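Local coordinates for sulfite dehydrogenase (Paracoccus pantotrophus, PDB 2XTS) that oxidises protein-bound sulfane sulfur as the molybdenum-cofactor subunit of the sulfane dehydrogenase SoxCD, partnered by a c-type haem cytochrome subunit, at the interface of chains A and B. Coordinates in Å, arbitrary orientation; residue numbers count along the deposited sequence, not the author numbering. Chains: chain A, Sulfite dehydrogenase; chain B, Cytochrome.

Contact 1: the interface of chains A and B. Residues chain A 97-101, 105; chain B 5-9, 13.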
loop_
_atom_site.group_PDB
_atom_site.type_symbol
_atom_site.label_atom_id
_atom_site.label_comp_id
_atom_site.label_asym_id
_atom_site.label_seq_id
_atom_site.Cartn_x
_atom_site.Cartn_y
_atom_site.Cartn_z
ATOM N N LYS A 97 -5.178 -25.911 -27.920
ATOM C CA LYS A 97 -4.207 -25.111 -28.662
ATOM C C LYS A 97 -3.208 -24.514 -27.676
ATOM O O LYS A 97 -3.604 -23.711 -26.836
ATOM C CB LYS A 97 -4.896 -23.977 -29.439
ATOM C CG LYS A 97 -3.956 -23.217 -30.363
ATOM C CD LYS A 97 -4.645 -22.091 -31.100
ATOM C CE LYS A 97 -5.423 -22.586 -32.300
ATOM N NZ LYS A 97 -5.969 -21.421 -33.054
ATOM N N PRO A 98 -1.927 -24.906 -27.764
ATOM C CA PRO A 98 -0.944 -24.287 -26.887
ATOM C C PRO A 98 -0.708 -22.860 -27.350
ATOM O O PRO A 98 -0.683 -22.588 -28.558
ATOM C CB PRO A 98 0.294 -25.133 -27.100
ATOM C CG PRO A 98 0.166 -25.617 -28.517
ATOM C CD PRO A 98 -1.293 -25.813 -28.732
ATOM N N LEU A 99 -0.505 -21.952 -26.403
ATOM C CA LEU A 99 -0.443 -20.511 -26.683
ATOM C C LEU A 99 0.797 -19.840 -26.110
ATOM O O LEU A 99 1.354 -20.297 -25.118
ATOM C CB LEU A 99 -1.678 -19.794 -26.127
ATOM C CG LEU A 99 -3.020 -20.203 -26.739
ATOM C CD1 LEU A 99 -4.180 -19.581 -25.984
ATOM C CD2 LEU A 99 -3.107 -19.914 -28.246
ATOM N N VAL A 100 1.194 -18.757 -26.762
ATOM C CA VAL A 100 2.185 -17.825 -26.233
ATOM C C VAL A 100 1.490 -16.464 -26.155
ATOM O O VAL A 100 0.862 -16.004 -27.138
ATOM C CB VAL A 100 3.426 -17.690 -27.111
ATOM C CG1 VAL A 100 4.345 -16.536 -26.595
ATOM C CG2 VAL A 100 4.163 -19.016 -27.148
ATOM N N PHE A 101 1.603 -15.822 -24.990
ATOM C CA PHE A 101 1.104 -14.471 -24.737
ATOM C C PHE A 101 2.259 -13.513 -24.460
ATOM O O PHE A 101 3.249 -13.870 -23.812
ATOM C CB PHE A 101 0.206 -14.421 -23.487
ATOM C CG PHE A 101 -1.014 -15.286 -23.572
ATOM C CD1 PHE A 101 -2.129 -14.871 -24.275
ATOM C CD2 PHE A 101 -1.060 -16.504 -22.937
ATOM C CE1 PHE A 101 -3.256 -15.664 -24.367
ATOM C CE2 PHE A 101 -2.188 -17.292 -23.018
ATOM C CZ PHE A 101 -3.287 -16.870 -23.721
ATOM N N ASP A 105 -0.722 -8.585 -24.512
ATOM C CA ASP A 105 -1.906 -9.433 -24.605
ATOM C C ASP A 105 -2.602 -9.554 -23.238
ATOM O O ASP A 105 -3.822 -9.518 -23.125
ATOM C CB ASP A 105 -1.578 -10.872 -25.052
ATOM C CG ASP A 105 -1.016 -10.982 -26.457
ATOM O OD1 ASP A 105 -1.383 -10.168 -27.334
ATOM O OD2 ASP A 105 -0.257 -11.959 -26.678
ATOM N N LEU B 5 -7.030 -13.808 -28.080
ATOM C CA LEU B 5 -5.758 -13.243 -27.647
ATOM C C LEU B 5 -4.690 -14.335 -27.604
ATOM O O LEU B 5 -4.986 -15.507 -27.352
ATOM C CB LEU B 5 -5.920 -12.580 -26.273
ATOM C CG LEU B 5 -6.818 -11.336 -26.204
ATOM C CD1 LEU B 5 -7.143 -10.929 -24.749
ATOM C CD2 LEU B 5 -6.174 -10.184 -26.955
ATOM N N GLY B 6 -3.457 -13.933 -27.865
ATOM C CA GLY B 6 -2.342 -14.866 -27.910
ATOM C C GLY B 6 -2.196 -15.463 -29.298
ATOM O O GLY B 6 -2.995 -15.195 -30.214
ATOM N N ARG B 7 -1.149 -16.249 -29.461
ATOM C CA ARG B 7 -0.941 -16.982 -30.710
ATOM C C ARG B 7 -0.430 -18.387 -30.416
ATOM O O ARG B 7 0.019 -18.676 -29.299
ATOM C CB ARG B 7 -0.042 -16.197 -31.664
ATOM C CG ARG B 7 1.291 -15.796 -31.102
ATOM C CD ARG B 7 2.334 -16.826 -31.376
ATOM N NE ARG B 7 3.635 -16.472 -30.818
ATOM C CZ ARG B 7 4.637 -17.329 -30.659
ATOM N NH1 ARG B 7 4.481 -18.605 -31.008
ATOM N NH2 ARG B 7 5.786 -16.917 -30.136
ATOM N N GLU B 8 -0.545 -19.273 -31.406
ATOM C CA GLU B 8 -0.179 -20.663 -31.220
ATOM C C GLU B 8 1.319 -20.817 -30.965
ATOM O O GLU B 8 2.171 -20.275 -31.684
ATOM C CB GLU B 8 -0.581 -21.526 -32.421
ATOM C CG GLU B 8 -0.432 -23.023 -32.128
ATOM C CD GLU B 8 -1.236 -23.918 -33.044
ATOM O OE1 GLU B 8 -1.973 -23.402 -33.915
ATOM O OE2 GLU B 8 -1.117 -25.148 -32.877
ATOM N N ALA B 9 1.630 -21.561 -29.912
ATOM C CA ALA B 9 2.994 -21.901 -29.595
ATOM C C ALA B 9 3.524 -22.890 -30.643
ATOM O O ALA B 9 2.809 -23.806 -31.044
ATOM C CB ALA B 9 3.072 -22.515 -28.204
ATOM N N GLU B 13 9.339 -23.924 -29.642
ATOM C CA GLU B 13 9.136 -23.130 -28.442
ATOM C C GLU B 13 8.712 -23.999 -27.264
ATOM O O GLU B 13 9.270 -23.882 -26.167
ATOM C CB GLU B 13 8.107 -22.050 -28.719
ATOM C CG GLU B 13 8.609 -21.004 -29.677
ATOM C CD GLU B 13 7.541 -20.052 -30.171
ATOM O OE1 GLU B 13 6.343 -20.401 -30.155
ATOM O OE2 GLU B 13 7.907 -18.963 -30.661
HETATM O O HOH W 1 -2.969 -11.426 -29.102
#
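The guanidinium of B:Arg7 lies flat over A:Val100, whose CB sits above the centre of one face, 3.8 Å from B:Arg7 CZ; the edge of the same group, in its plane, is taken by the carboxylate of B:Glu13. That carboxylate is gripped end-on: NH1 of B:Arg7 meets OE1 of B:Glu13 on its syn lone pair at 2.7 Å, a salt bridge, while NH2 bonds OE2 from above the carboxylate plane. NH1 also donates to the backbone oxygen of B:Glu8, so the rotation of the group is fixed by its own chain. To get there, CG of B:Arg7 takes the crowded position between backbone N and carbonyl carbon (chi1 55°), and the chain bends at chi2. An alanine here would remove the guanidinium over A:Val100 and its bonds to B:Glu13, and would probably loosen the N-terminal segment of the cytochrome.

Beneath this lid, strand 7-8 of chain B pairs antiparallel with strand 99-101 of chain A, an intermolecular sheet edge within the SoxCD complex. A:Val100 N donates to B:Arg7 O at 2.8 Å, nearly along the C=O axis, and B:Arg7 N returns a bond to A:Val100 O at 3.1 Å. B:Ala9 N reaches A:Pro98 O at 2.9 Å from above the carbonyl plane. Beyond the ladder, CD1 of A:Phe101 touches B:Gly6 CA, and a water 2.8 Å from B:Gly6 N and 2.7 Å from A:Asp105 OD1 links the two.

Contact 2: the interface of chains A and B. Residues chain A 257-260; chain B 148-149, 151.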
loop_
_atom_site.group_PDB
_atom_site.type_symbol
_atom_site.label_atom_id
_atom_site.label_comp_id
_atom_site.label_asym_id
_atom_site.label_seq_id
_atom_site.Cartn_x
_atom_site.Cartn_y
_atom_site.Cartn_z
ATOM N N LYS A 257 2.873 -34.775 1.852
ATOM C CA LYS A 257 3.099 -33.961 0.675
ATOM C C LYS A 257 1.837 -33.160 0.393
ATOM O O LYS A 257 0.771 -33.465 0.908
ATOM C CB LYS A 257 3.503 -34.803 -0.548
ATOM C CG LYS A 257 2.395 -35.744 -1.057
ATOM C CD LYS A 257 2.824 -36.495 -2.307
ATOM C CE LYS A 257 1.740 -37.395 -2.861
ATOM N NZ LYS A 257 2.278 -38.106 -4.050
ATOM N N TRP A 258 1.975 -32.141 -0.444
ATOM C CA TRP A 258 0.850 -31.385 -0.957
ATOM C C TRP A 258 0.111 -30.769 0.230
ATOM O O TRP A 258 -1.107 -30.731 0.252
ATOM C CB TRP A 258 -0.078 -32.261 -1.794
ATOM C CG TRP A 258 0.532 -32.929 -2.980
ATOM C CD1 TRP A 258 1.773 -32.730 -3.538
ATOM C CD2 TRP A 258 -0.081 -33.968 -3.722
ATOM N NE1 TRP A 258 1.938 -33.587 -4.613
ATOM C CE2 TRP A 258 0.810 -34.354 -4.741
ATOM C CE3 TRP A 258 -1.327 -34.603 -3.635
ATOM C CZ2 TRP A 258 0.494 -35.375 -5.655
ATOM C CZ3 TRP A 258 -1.640 -35.602 -4.549
ATOM C CH2 TRP A 258 -0.734 -35.973 -5.537
ATOM N N THR A 259 0.852 -30.235 1.226
ATOM C CA THR A 259 0.245 -29.479 2.314
ATOM C C THR A 259 0.155 -28.064 1.794
ATOM O O THR A 259 1.019 -27.219 2.012
ATOM C CB THR A 259 1.043 -29.611 3.625
ATOM O OG1 THR A 259 2.444 -29.361 3.366
ATOM C CG2 THR A 259 0.882 -31.028 4.155
ATOM N N TRP A 260 -0.903 -27.820 1.049
ATOM C CA TRP A 260 -1.043 -26.567 0.342
ATOM C C TRP A 260 -1.554 -25.445 1.238
ATOM O O TRP A 260 -1.034 -24.328 1.204
ATOM C CB TRP A 260 -1.971 -26.750 -0.858
ATOM C CG TRP A 260 -1.466 -27.744 -1.857
ATOM C CD1 TRP A 260 -0.204 -27.859 -2.329
ATOM C CD2 TRP A 260 -2.241 -28.741 -2.540
ATOM N NE1 TRP A 260 -0.125 -28.886 -3.245
ATOM C CE2 TRP A 260 -1.368 -29.438 -3.399
ATOM C CE3 TRP A 260 -3.575 -29.138 -2.473
ATOM C CZ2 TRP A 260 -1.801 -30.494 -4.210
ATOM C CZ3 TRP A 260 -3.996 -30.199 -3.276
ATOM C CH2 TRP A 260 -3.116 -30.855 -4.129
ATOM N N PRO B 148 -0.540 -37.741 0.733
ATOM C CA PRO B 148 -1.194 -36.426 0.661
ATOM C C PRO B 148 -1.701 -35.885 2.001
ATOM O O PRO B 148 -2.156 -36.632 2.860
ATOM C CB PRO B 148 -2.364 -36.652 -0.289
ATOM C CG PRO B 148 -1.976 -37.846 -1.090
ATOM C CD PRO B 148 -1.217 -38.731 -0.138
ATOM N N ASP B 149 -1.618 -34.570 2.151
ATOM C CA ASP B 149 -2.083 -33.833 3.315
ATOM C C ASP B 149 -3.347 -34.455 3.894
ATOM O O ASP B 149 -4.372 -34.543 3.209
ATOM C CB ASP B 149 -2.374 -32.396 2.858
ATOM C CG ASP B 149 -2.717 -31.430 3.978
ATOM O OD1 ASP B 149 -2.705 -31.797 5.170
ATOM O OD2 ASP B 149 -3.027 -30.270 3.635
ATOM N N ARG B 151 -4.379 -33.359 7.202
ATOM C CA ARG B 151 -4.791 -32.511 8.311
ATOM C C ARG B 151 -6.299 -32.533 8.503
ATOM O O ARG B 151 -6.765 -32.447 9.635
ATOM C CB ARG B 151 -4.323 -31.091 8.080
ATOM C CG ARG B 151 -2.856 -30.929 8.356
ATOM C CD ARG B 151 -2.392 -29.491 8.082
ATOM N NE ARG B 151 -2.311 -29.238 6.641
ATOM C CZ ARG B 151 -2.019 -28.065 6.095
ATOM N NH1 ARG B 151 -1.794 -27.024 6.889
ATOM N NH2 ARG B 151 -1.912 -27.962 4.777
HETATM O O HOH W 2 -3.722 -28.498 1.597
#
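Strand 255-257 of chain A and strand 146-148 of chain B run parallel through a bridge of A:Lys257 with B:Pro148, closed by B:Asp149 N donating to A:Lys257 O at 2.9 Å, nearly along the C=O axis (172°) but bent at the hydrogen (135°). The side chains form a small patch of this subunit interface. B:Pro148 lies alongside both A:Lys257 and A:Trp258, its CB 4.1 Å from A:Trp258 CE3 on the benzene part of the indole. A:Lys257 extends beyond CG and lays CE over one face of that same ring, towards the rim.

B:Asp149 has CG anti to its backbone N (chi1 -173°) and crosses A:Thr259 at about a right angle, so that CG2 of the threonine packs on the carboxylate carbon CG at 3.6 Å. B:Arg151 holds the carboxylate side-on: NE uses the syn lone pair of OD1, and NH2 makes a salt bridge to B:Asp149 OD2 at 2.8 Å. OD1 also accepts from the backbone N of B:Arg151, at the start of helix 151-154, a bond that probably helps to cap the helix and steady the negative charge. An alanine in place of B:Asp149 would remove the carboxylate, and would probably let B:Arg151 shift from A:Thr259, where its NH2 lies 3.6 Å from CB. B:Asp149 OD2 further meets a water at 2.8 Å, which lies 3.0 Å from A:Trp260 N.

Contact 3: the interface of chains A and B. Residues chain A 173-178; chain B 95-96, 102.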
loop_
_atom_site.group_PDB
_atom_site.type_symbol
_atom_site.label_atom_id
_atom_site.label_comp_id
_atom_site.label_asym_id
_atom_site.label_seq_id
_atom_site.Cartn_x
_atom_site.Cartn_y
_atom_site.Cartn_z
ATOM N N GLY A 173 8.514 -20.568 -13.231
ATOM C CA GLY A 173 9.037 -19.234 -13.366
ATOM C C GLY A 173 10.107 -19.083 -14.429
ATOM O O GLY A 173 10.687 -20.060 -14.891
ATOM N N ALA A 174 10.397 -17.836 -14.773
ATOM C CA ALA A 174 11.404 -17.503 -15.785
ATOM C C ALA A 174 12.827 -17.557 -15.260
ATOM O O ALA A 174 13.770 -17.522 -16.046
ATOM C CB ALA A 174 11.123 -16.100 -16.340
ATOM N N ASP A 175 12.972 -17.614 -13.934
ATOM C CA ASP A 175 14.260 -17.669 -13.271
ATOM C C ASP A 175 14.946 -19.031 -13.418
ATOM O O ASP A 175 14.331 -20.012 -13.823
ATOM C CB ASP A 175 14.141 -17.243 -11.785
ATOM C CG ASP A 175 13.150 -18.070 -10.972
ATOM O OD1 ASP A 175 12.126 -18.548 -11.528
ATOM O OD2 ASP A 175 13.372 -18.187 -9.739
ATOM N N ALA A 176 16.235 -19.062 -13.099
ATOM C CA ALA A 176 17.016 -20.300 -13.158
ATOM C C ALA A 176 16.439 -21.384 -12.259
ATOM O O ALA A 176 16.391 -22.562 -12.634
ATOM C CB ALA A 176 18.469 -20.043 -12.788
ATOM N N SER A 177 15.927 -20.981 -11.103
ATOM C CA SER A 177 15.427 -21.949 -10.155
ATOM C C SER A 177 14.119 -22.595 -10.599
ATOM O O SER A 177 13.807 -23.664 -10.107
ATOM C CB SER A 177 15.246 -21.344 -8.777
ATOM O OG SER A 177 14.051 -20.592 -8.670
ATOM N N SER A 178 13.360 -21.895 -11.450
ATOM C CA SER A 178 12.049 -22.309 -12.005
ATOM C C SER A 178 10.923 -22.357 -10.968
ATOM O O SER A 178 9.797 -21.927 -11.259
ATOM C CB SER A 178 12.111 -23.625 -12.795
ATOM O OG SER A 178 11.603 -24.763 -12.097
ATOM N N ARG B 95 17.258 -28.362 -15.362
ATOM C CA ARG B 95 16.657 -27.045 -15.423
ATOM C C ARG B 95 17.370 -26.010 -14.562
ATOM O O ARG B 95 17.304 -24.824 -14.882
ATOM C CB ARG B 95 15.192 -27.162 -14.987
ATOM C CG ARG B 95 14.365 -25.878 -14.966
ATOM C CD ARG B 95 14.261 -25.191 -16.344
ATOM N NE ARG B 95 13.349 -24.048 -16.257
ATOM C CZ ARG B 95 13.672 -22.880 -15.724
ATOM N NH1 ARG B 95 14.907 -22.694 -15.295
ATOM N NH2 ARG B 95 12.774 -21.900 -15.617
ATOM N N SER B 96 17.960 -26.442 -13.447
ATOM C CA SER B 96 18.339 -25.514 -12.378
ATOM C C SER B 96 19.748 -25.607 -11.814
ATOM O O SER B 96 20.133 -24.783 -10.984
ATOM C CB SER B 96 17.311 -25.570 -11.237
ATOM O OG SER B 96 16.038 -25.212 -11.726
ATOM N N ALA B 102 22.694 -22.277 -14.696
ATOM C CA ALA B 102 21.743 -23.322 -14.976
ATOM C C ALA B 102 21.468 -23.474 -16.475
ATOM O O ALA B 102 21.725 -22.563 -17.251
ATOM C CB ALA B 102 20.444 -23.074 -14.205
HETATM O O HOH W 3 13.628 -26.385 -11.292
#
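B:Arg95 spreads its guanidinium under A:Ser178 and points its end into the backbone of a chain A turn. CB of A:Ser178 stands above the centre of one face, 3.4 Å from B:Arg95 CZ, a close fit of methylene on flat cation. In the plane of the group, NH1 and NH2 of B:Arg95 converge end-on upon one atom, the backbone oxygen of A:Asp175: NH2 donates at 3.0 Å, nearly along the C=O axis (162°), and NH1 at 3.1 Å, on a lone pair in the carbonyl plane. CG of B:Arg95 is anti to the backbone N (chi1 180°), and a bend at chi2 turns the chain to bring its tip to the turn. Both bonds go to one main-chain carbonyl; OD2 of the A:Asp175 carboxylate instead accepts from A:Ser177 OG at 2.7 Å, which would help to hold the turn in shape.

Next in sequence, B:Ser96 sets OG anti to its carbonyl carbon (chi1 -60°) and donates to A:Ala176 O at 2.8 Å, again on a lone pair; its approach to A:Ser177 O is weak. A water 2.7 Å from B:Ser96 OG also meets A:Ser177 O and A:Ser178 OG, knitting the two chains. Alongside, the methyl groups of A:Ala176 and B:Ala102 touch. In the fold, the last two residues of helix 86-96 of the haem-bearing cytochrome meet the loop that follows strand 168-173 of the molybdenum subunit.

Contact 4: the interface of chains A and B. Residues chain A 129-131, 364; chain B 176-178, 181.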
loop_
_atom_site.group_PDB
_atom_site.type_symbol
_atom_site.label_atom_id
_atom_site.label_comp_id
_atom_site.label_asym_id
_atom_site.label_seq_id
_atom_site.Cartn_x
_atom_site.Cartn_y
_atom_site.Cartn_z
ATOM N N GLY A 129 11.448 -26.367 17.177
ATOM C CA GLY A 129 12.169 -27.097 18.209
ATOM C C GLY A 129 12.478 -26.275 19.438
ATOM O O GLY A 129 13.245 -26.725 20.298
ATOM N N GLY A 130 11.912 -25.077 19.543
ATOM C CA GLY A 130 12.200 -24.192 20.671
ATOM C C GLY A 130 12.060 -22.741 20.302
ATOM O O GLY A 130 11.427 -22.403 19.314
ATOM N N ALA A 131 12.566 -21.862 21.154
ATOM C CA ALA A 131 12.550 -20.419 20.953
ATOM C C ALA A 131 13.944 -20.010 20.510
ATOM O O ALA A 131 14.910 -20.204 21.252
ATOM C CB ALA A 131 12.167 -19.742 22.237
ATOM N N ARG A 364 8.883 -32.958 15.743
ATOM C CA ARG A 364 9.715 -31.772 15.767
ATOM C C ARG A 364 10.329 -31.423 14.415
ATOM O O ARG A 364 10.935 -30.363 14.289
ATOM C CB ARG A 364 10.820 -31.953 16.813
ATOM C CG ARG A 364 10.233 -32.300 18.175
ATOM C CD ARG A 364 11.254 -32.403 19.281
ATOM N NE ARG A 364 11.761 -31.106 19.712
ATOM C CZ ARG A 364 11.153 -30.300 20.585
ATOM N NH1 ARG A 364 9.979 -30.626 21.119
ATOM N NH2 ARG A 364 11.720 -29.153 20.935
ATOM N N LYS B 176 11.883 -22.536 27.437
ATOM C CA LYS B 176 12.855 -22.164 26.404
ATOM C C LYS B 176 12.881 -20.641 26.303
ATOM O O LYS B 176 11.830 -19.989 26.446
ATOM C CB LYS B 176 12.442 -22.733 25.056
ATOM C CG LYS B 176 12.397 -24.249 24.937
ATOM C CD LYS B 176 13.739 -24.920 25.116
ATOM C CE LYS B 176 13.771 -26.388 24.706
ATOM N NZ LYS B 176 13.769 -26.578 23.212
ATOM N N ARG B 177 14.069 -20.086 26.108
ATOM C CA ARG B 177 14.257 -18.650 25.870
ATOM C C ARG B 177 15.191 -18.394 24.696
ATOM O O ARG B 177 16.312 -18.884 24.681
ATOM C CB ARG B 177 14.877 -17.979 27.115
ATOM C CG ARG B 177 14.009 -18.065 28.366
ATOM C CD ARG B 177 14.752 -17.592 29.593
ATOM N NE ARG B 177 15.059 -16.175 29.551
ATOM C CZ ARG B 177 15.795 -15.550 30.462
ATOM N NH1 ARG B 177 16.318 -16.225 31.479
ATOM N NH2 ARG B 177 16.025 -14.255 30.374
ATOM N N ALA B 178 14.729 -17.628 23.715
ATOM C CA ALA B 178 15.565 -17.282 22.551
ATOM C C ALA B 178 16.821 -16.537 22.956
ATOM O O ALA B 178 17.844 -16.652 22.300
ATOM C CB ALA B 178 14.756 -16.467 21.545
ATOM N N LEU B 181 20.131 -18.387 23.029
ATOM C CA LEU B 181 20.865 -18.658 21.799
ATOM C C LEU B 181 21.630 -17.432 21.317
ATOM O O LEU B 181 22.771 -17.539 20.882
ATOM C CB LEU B 181 19.929 -19.171 20.719
ATOM C CG LEU B 181 19.558 -20.653 20.794
ATOM C CD1 LEU B 181 18.537 -20.898 21.871
ATOM C CD2 LEU B 181 19.064 -21.152 19.480
HETATM O O HOH W 4 10.891 -27.024 22.848
#
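A small subunit interface of mixed polar and apolar contacts joins strand 174-177 of chain B to a glycine-rich loop of chain A at residues 129-131, and it probably helps to fasten the C-terminal part of the cytochrome to the molybdenum subunit. About 128 Å² of protein surface is hidden among the residues of this patch, so it probably serves as a local fastening.

B:Lys176 carries the polar contact. Its CG is anti to the carbonyl carbon (chi1 -63°), and bends at chi2 and chi4 turn the chain along the loop until the ammonium NZ hydrogen-bonds the backbone oxygen of A:Gly129 at 3.0 Å. A:Arg364, bent at chi3 (74°), comes from the opposite direction, and the two cationic chains meet tip to tip, with NH2 of A:Arg364 4.0 Å from NZ of B:Lys176. Two like charges so near would be expected to repel; the carbonyl of A:Gly129 and a shared water probably ease this. The arginine makes a weak bond of its own to that carbonyl, so both groups share this oxygen.

At the other end, the methyl group of A:Ala131 packs on the backbone where the strand turns into 3-10 helix 178-180, its CB 3.6 Å from B:Ala178 N. The oxygen of A:Ala131 is approached by CD1 of B:Leu181 at 3.7 Å. Between the cationic tips, the water lies at the edge of the A:Arg364 guanidinium, 3.0 Å from NH2, and 2.9 Å from B:Lys176 NZ.

Taken together, the four contacts show the cytochrome chain wrapping along the molybdenum subunit. Centre to centre of their C-alpha atoms, contacts 1 and 4 are about 51 Å apart, contacts 1 and 3 about 21 Å, contacts 3 and 2 about 24 Å, and contacts 2 and 4 about 26 Å. They share no residues, and follow chain B from its N-terminal strand through helix 86-96 to strands 146-148 and 174-177. Contact 3 probably fixes the haem-bearing part, while contacts 1, 2 and 4 would anchor the flanking extensions, an arrangement likely to keep the two redox subunits in a steady relative position for electron transfer.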